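Local coordinates for protein N-alpha-acetyltransferase 35, NatC auxiliary subunit (Saccharomyces cerevisiae, PDB 6YGB) that serves as the auxiliary subunit of the NatC N-terminal acetyltransferase, which acetylates the N-terminal methionine of the L-A virus Gag protein, at residues E121-S126 / G134-T139; L62-I67 / R281-P286. All coordinates share one frame; numbering follows the deposited sequence. Where two conformers were deposited one is given.

Contact 1 of 2, residues E121-S126 / G134-T139; sequences ESLLSS and GSSWCT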
loop_
_atom_site.group_PDB
_atom_site.type_symbol
_atom_site.label_atom_id
_atom_site.label_comp_id
_atom_site.label_asym_id
_atom_site.label_seq_id
_atom_site.Cartn_x
_atom_site.Cartn_y
_atom_site.Cartn_z
ATOM N N GLU B 121 19.773 4.318 -20.470
ATOM C CA GLU B 121 19.456 5.670 -20.915
ATOM C C GLU B 121 19.844 5.861 -22.374
ATOM O O GLU B 121 19.086 6.449 -23.154
ATOM C CB GLU B 121 20.172 6.694 -20.031
ATOM C CG GLU B 121 19.563 8.090 -20.044
ATOM C CD GLU B 121 19.997 8.931 -21.227
ATOM O OE1 GLU B 121 20.998 8.573 -21.884
ATOM O OE2 GLU B 121 19.336 9.957 -21.496
ATOM N N SER B 122 21.016 5.354 -22.762
ATOM C CA SER B 122 21.479 5.514 -24.137
ATOM C C SER B 122 20.614 4.716 -25.101
ATOM O O SER B 122 20.181 5.235 -26.137
ATOM C CB SER B 122 22.941 5.082 -24.259
ATOM O OG SER B 122 23.381 5.175 -25.607
ATOM N N LEU B 123 20.361 3.446 -24.784
ATOM C CA LEU B 123 19.588 2.601 -25.686
ATOM C C LEU B 123 18.175 3.142 -25.875
ATOM O O LEU B 123 17.673 3.207 -27.002
ATOM C CB LEU B 123 19.554 1.165 -25.164
ATOM C CG LEU B 123 18.572 0.242 -25.886
ATOM C CD1 LEU B 123 18.933 0.140 -27.358
ATOM C CD2 LEU B 123 18.525 -1.134 -25.237
ATOM N N LEU B 124 17.520 3.542 -24.780
ATOM C CA LEU B 124 16.148 4.039 -24.867
ATOM C C LEU B 124 16.055 5.319 -25.692
ATOM O O LEU B 124 15.033 5.564 -26.345
ATOM C CB LEU B 124 15.582 4.264 -23.462
ATOM C CG LEU B 124 15.187 3.012 -22.670
ATOM C CD1 LEU B 124 14.837 3.336 -21.219
ATOM C CD2 LEU B 124 14.027 2.303 -23.351
ATOM N N SER B 125 17.111 6.137 -25.690
ATOM C CA SER B 125 17.068 7.407 -26.410
ATOM C C SER B 125 17.044 7.201 -27.920
ATOM O O SER B 125 16.385 7.956 -28.644
ATOM C CB SER B 125 18.261 8.275 -26.013
ATOM O OG SER B 125 18.210 8.608 -24.639
ATOM N N SER B 126 17.763 6.195 -28.421
ATOM C CA SER B 126 17.742 5.938 -29.857
ATOM C C SER B 126 16.426 5.302 -30.290
ATOM O O SER B 126 15.991 5.494 -31.429
ATOM C CB SER B 126 18.927 5.056 -30.259
ATOM O OG SER B 126 18.845 3.770 -29.673
ATOM N N GLY B 134 20.834 -3.353 -33.803
ATOM C CA GLY B 134 21.786 -2.258 -33.725
ATOM C C GLY B 134 21.754 -1.528 -32.395
ATOM O O GLY B 134 20.728 -0.966 -32.013
ATOM N N SER B 135 22.879 -1.540 -31.685
ATOM C CA SER B 135 22.972 -0.843 -30.411
ATOM C C SER B 135 23.231 0.643 -30.626
ATOM O O SER B 135 23.784 1.063 -31.648
ATOM C CB SER B 135 24.076 -1.442 -29.541
ATOM O OG SER B 135 23.620 -2.612 -28.883
ATOM N N SER B 136 22.826 1.439 -29.635
ATOM C CA SER B 136 22.952 2.889 -29.732
ATOM C C SER B 136 24.406 3.341 -29.711
ATOM O O SER B 136 24.752 4.335 -30.360
ATOM C CB SER B 136 22.170 3.548 -28.597
ATOM O OG SER B 136 20.821 3.118 -28.590
ATOM N N TRP B 137 25.262 2.636 -28.982
ATOM C CA TRP B 137 26.661 3.000 -28.835
ATOM C C TRP B 137 27.547 1.982 -29.543
ATOM O O TRP B 137 27.183 0.811 -29.686
ATOM C CB TRP B 137 27.050 3.079 -27.355
ATOM C CG TRP B 137 27.009 1.746 -26.672
ATOM C CD1 TRP B 137 28.029 0.847 -26.564
ATOM C CD2 TRP B 137 25.883 1.156 -26.009
ATOM N NE1 TRP B 137 27.611 -0.265 -25.875
ATOM C CE2 TRP B 137 26.298 -0.100 -25.522
ATOM C CE3 TRP B 137 24.567 1.567 -25.778
ATOM C CZ2 TRP B 137 25.444 -0.946 -24.821
ATOM C CZ3 TRP B 137 23.724 0.727 -25.082
ATOM C CH2 TRP B 137 24.165 -0.515 -24.610
ATOM N N CYS B 138 28.721 2.434 -29.980
ATOM C CA CYS B 138 29.685 1.563 -30.642
ATOM C C CYS B 138 31.069 1.804 -30.059
ATOM O O CYS B 138 31.609 2.909 -30.167
ATOM C CB CYS B 138 29.695 1.791 -32.154
ATOM S SG CYS B 138 30.684 0.576 -33.048
ATOM N N THR B 139 31.644 0.765 -29.456
ATOM C CA THR B 139 32.981 0.848 -28.891
ATOM C C THR B 139 34.020 0.081 -29.690
ATOM O O THR B 139 35.217 0.271 -29.452
ATOM C CB THR B 139 32.995 0.326 -27.445
ATOM O OG1 THR B 139 33.117 -1.101 -27.452
ATOM C CG2 THR B 139 31.717 0.713 -26.722
#
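Ser136 and Trp137 of the returning loop lie against one side of the helical segment 121-126, where Ser122, Leu123 and Ser126 receive them. The firm evidence for Ser136 is its CB, 3.6 Å from Ser122 OG. The modelled approach of Ser136 OG to Ser126 OG is too short to be trusted in detail, so it supports proximity of the two hydroxyls and little more. Trp137 adds the aromatic part by its edge. Ser122 OG lies near the ring plane, 3.8 Å from Trp137 CE3, and Leu123 CB packs 4.2 Å from Trp137 CZ3. With chi1 at 67°, CG of Trp137 sits between its own backbone N and carbonyl carbon, which turns the six-membered ring back to the helix.

Further out, Trp137 NE1 donates to Tyr144 O, while Tyr119 meets the indole edge-to-face, and Ile152 of helix 142-167 touches both Trp137 and Leu123. Along the helix, Glu121 O accepts from Ser125 N and, at 2.8 Å, from Ser125 OG, which arrive from opposite faces of the carbonyl plane. The arrangement is that of an interhelical loop folding back on its own helix: the loop that joins helix 118-129 to helix 142-167 packs against the first of them.

Contact 2 of 2, residues L62-I67 / R281-P286; sequences LDSSLI and RSNQFP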
loop_
_atom_site.group_PDB
_atom_site.type_symbol
_atom_site.label_atom_id
_atom_site.label_comp_id
_atom_site.label_asym_id
_atom_site.label_seq_id
_atom_site.Cartn_x
_atom_site.Cartn_y
_atom_site.Cartn_z
ATOM N N LEU B 62 15.520 19.841 -3.075
ATOM C CA LEU B 62 14.400 20.016 -3.988
ATOM C C LEU B 62 14.809 20.450 -5.390
ATOM O O LEU B 62 13.936 20.565 -6.259
ATOM C CB LEU B 62 13.400 21.032 -3.421
ATOM C CG LEU B 62 12.536 20.546 -2.257
ATOM C CD1 LEU B 62 11.798 21.705 -1.602
ATOM C CD2 LEU B 62 11.550 19.488 -2.726
ATOM N N ASP B 63 16.094 20.692 -5.646
ATOM C CA ASP B 63 16.573 21.135 -6.952
ATOM C C ASP B 63 17.415 20.029 -7.582
ATOM O O ASP B 63 18.460 19.658 -7.040
ATOM C CB ASP B 63 17.388 22.425 -6.823
ATOM C CG ASP B 63 17.580 23.146 -8.157
ATOM O OD1 ASP B 63 17.547 22.485 -9.215
ATOM O OD2 ASP B 63 17.776 24.377 -8.146
ATOM N N SER B 64 16.975 19.525 -8.738
ATOM C CA SER B 64 17.682 18.445 -9.424
ATOM C C SER B 64 18.985 18.926 -10.060
ATOM O O SER B 64 19.918 18.131 -10.245
ATOM C CB SER B 64 16.766 17.820 -10.485
ATOM O OG SER B 64 15.484 17.527 -9.942
ATOM N N SER B 65 19.066 20.207 -10.391
ATOM C CA SER B 65 20.220 20.777 -11.062
ATOM C C SER B 65 21.436 20.913 -10.156
ATOM O O SER B 65 22.551 21.067 -10.666
ATOM C CB SER B 65 19.845 22.146 -11.631
ATOM O OG SER B 65 18.667 22.072 -12.423
ATOM N N LEU B 66 21.259 20.861 -8.839
ATOM C CA LEU B 66 22.369 21.019 -7.908
ATOM C C LEU B 66 23.021 19.700 -7.523
ATOM O O LEU B 66 23.896 19.696 -6.650
ATOM C CB LEU B 66 21.900 21.741 -6.638
ATOM C CG LEU B 66 21.174 23.067 -6.852
ATOM C CD1 LEU B 66 20.915 23.754 -5.521
ATOM C CD2 LEU B 66 21.959 23.970 -7.794
ATOM N N ILE B 67 22.610 18.588 -8.141
ATOM C CA ILE B 67 23.195 17.289 -7.827
ATOM C C ILE B 67 24.694 17.319 -8.072
ATOM O O ILE B 67 25.155 17.717 -9.150
ATOM C CB ILE B 67 22.524 16.195 -8.668
ATOM C CG1 ILE B 67 21.097 15.939 -8.183
ATOM C CG2 ILE B 67 23.348 14.917 -8.644
ATOM C CD1 ILE B 67 20.341 14.961 -9.046
ATOM N N ARG B 281 18.225 15.093 -17.638
ATOM C CA ARG B 281 16.987 14.783 -18.333
ATOM C C ARG B 281 15.821 15.521 -17.682
ATOM O O ARG B 281 15.893 15.956 -16.530
ATOM C CB ARG B 281 16.719 13.276 -18.340
ATOM C CG ARG B 281 15.751 12.867 -19.431
ATOM C CD ARG B 281 15.265 11.438 -19.306
ATOM N NE ARG B 281 14.185 11.199 -20.258
ATOM C CZ ARG B 281 14.365 11.050 -21.566
ATOM N NH1 ARG B 281 15.586 11.107 -22.085
ATOM N NH2 ARG B 281 13.323 10.843 -22.359
ATOM N N SER B 282 14.748 15.684 -18.453
ATOM C CA SER B 282 13.534 16.294 -17.929
ATOM C C SER B 282 13.068 15.539 -16.696
ATOM O O SER B 282 12.866 14.324 -16.747
ATOM C CB SER B 282 12.439 16.297 -18.995
ATOM O OG SER B 282 12.712 17.234 -20.015
ATOM N N ASN B 283 12.906 16.261 -15.591
ATOM C CA ASN B 283 12.573 15.649 -14.311
ATOM C C ASN B 283 11.724 16.628 -13.518
ATOM O O ASN B 283 12.182 17.730 -13.200
ATOM C CB ASN B 283 13.845 15.274 -13.545
ATOM C CG ASN B 283 13.559 14.629 -12.205
ATOM O OD1 ASN B 283 12.429 14.226 -11.920
ATOM N ND2 ASN B 283 14.589 14.524 -11.374
ATOM N N GLN B 284 10.489 16.232 -13.209
ATOM C CA GLN B 284 9.585 17.053 -12.415
ATOM C C GLN B 284 9.641 16.716 -10.934
ATOM O O GLN B 284 8.850 17.259 -10.158
ATOM C CB GLN B 284 8.141 16.902 -12.908
ATOM C CG GLN B 284 7.893 17.374 -14.332
ATOM C CD GLN B 284 6.408 17.497 -14.660
ATOM O OE1 GLN B 284 5.588 17.796 -13.788
ATOM N NE2 GLN B 284 6.060 17.269 -15.923
ATOM N N PHE B 285 10.551 15.845 -10.526
ATOM C CA PHE B 285 10.617 15.350 -9.166
ATOM C C PHE B 285 11.911 15.784 -8.483
ATOM O O PHE B 285 12.874 16.184 -9.145
ATOM C CB PHE B 285 10.512 13.819 -9.164
ATOM C CG PHE B 285 9.171 13.301 -9.610
ATOM C CD1 PHE B 285 8.878 13.166 -10.957
ATOM C CD2 PHE B 285 8.201 12.951 -8.682
ATOM C CE1 PHE B 285 7.646 12.689 -11.371
ATOM C CE2 PHE B 285 6.968 12.474 -9.090
ATOM C CZ PHE B 285 6.690 12.342 -10.436
ATOM N N PRO B 286 11.956 15.742 -7.152
ATOM C CA PRO B 286 13.180 16.124 -6.434
ATOM C C PRO B 286 14.281 15.106 -6.658
ATOM O O PRO B 286 14.002 13.955 -7.031
ATOM C CB PRO B 286 12.735 16.148 -4.962
ATOM C CG PRO B 286 11.246 16.248 -5.001
ATOM C CD PRO B 286 10.829 15.510 -6.231
#
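Leu62 and Pro286 supply the apolar part of this loop-to-loop contact. Their side chains lie side by side and point the same way, with Leu62 CD2 4.0 Å from Pro286 CG and 4.2 Å from Pro286 CB; the backbones are also nearest here, 4.8 Å between the two CA atoms.

The polar part centres on Ser64, which was modelled in two conformers. In one of them Ser64 OG lies 3.0 Å from Phe285 O, so this approach is doubtful as a fixed contact. Asn283 CG is anti to the backbone N (chi1 -180°), which carries the amide toward Ser64.

Clear hydrogen bonds shape each loop from within. Phe285 N donates to Asn283 OD1 over 2.8 Å from well above the amide plane, and Ser65 N donates to Asp63 OD1 over 3.0 Å, also from above the carboxylate plane; both are Asx turns.

Charged and polar partners come from the N-alpha-acetyltransferase 38 chain, whose Arg22 forms a salt bridge with Asp63 OD2 and whose Arg51 bonds to Ser65 OG and Arg281 O. Packing from a third chain, N-alpha-acetyltransferase 30, reaches Leu62 and Pro286. The chemistry implies two internally braced loops that meet through modest direct contact and together present groups to both partner subunits.

Contact 1 is nested inside the chain loop that contact 2 closes: 121-126 and 134-139 both fall between 62-67 and 281-286. Their centres are 24 Å apart, on the same side of the chain's centre, yet the two touch at one point, where Glu121 OE2 lies 4.0 Å from Arg281 NH1, a long and weak approach of opposite charges. Phe184 also joins the two regions, packing on Leu124 and forming a cation-pi interaction with Arg281. The environments differ: no other protein chain of the assembly touches the segments of contact 1, whereas contact 2 meets both partner subunits. A 1,2-ethanediol, probably from crystallisation, lies about 4 Å from the Pro286 side chain.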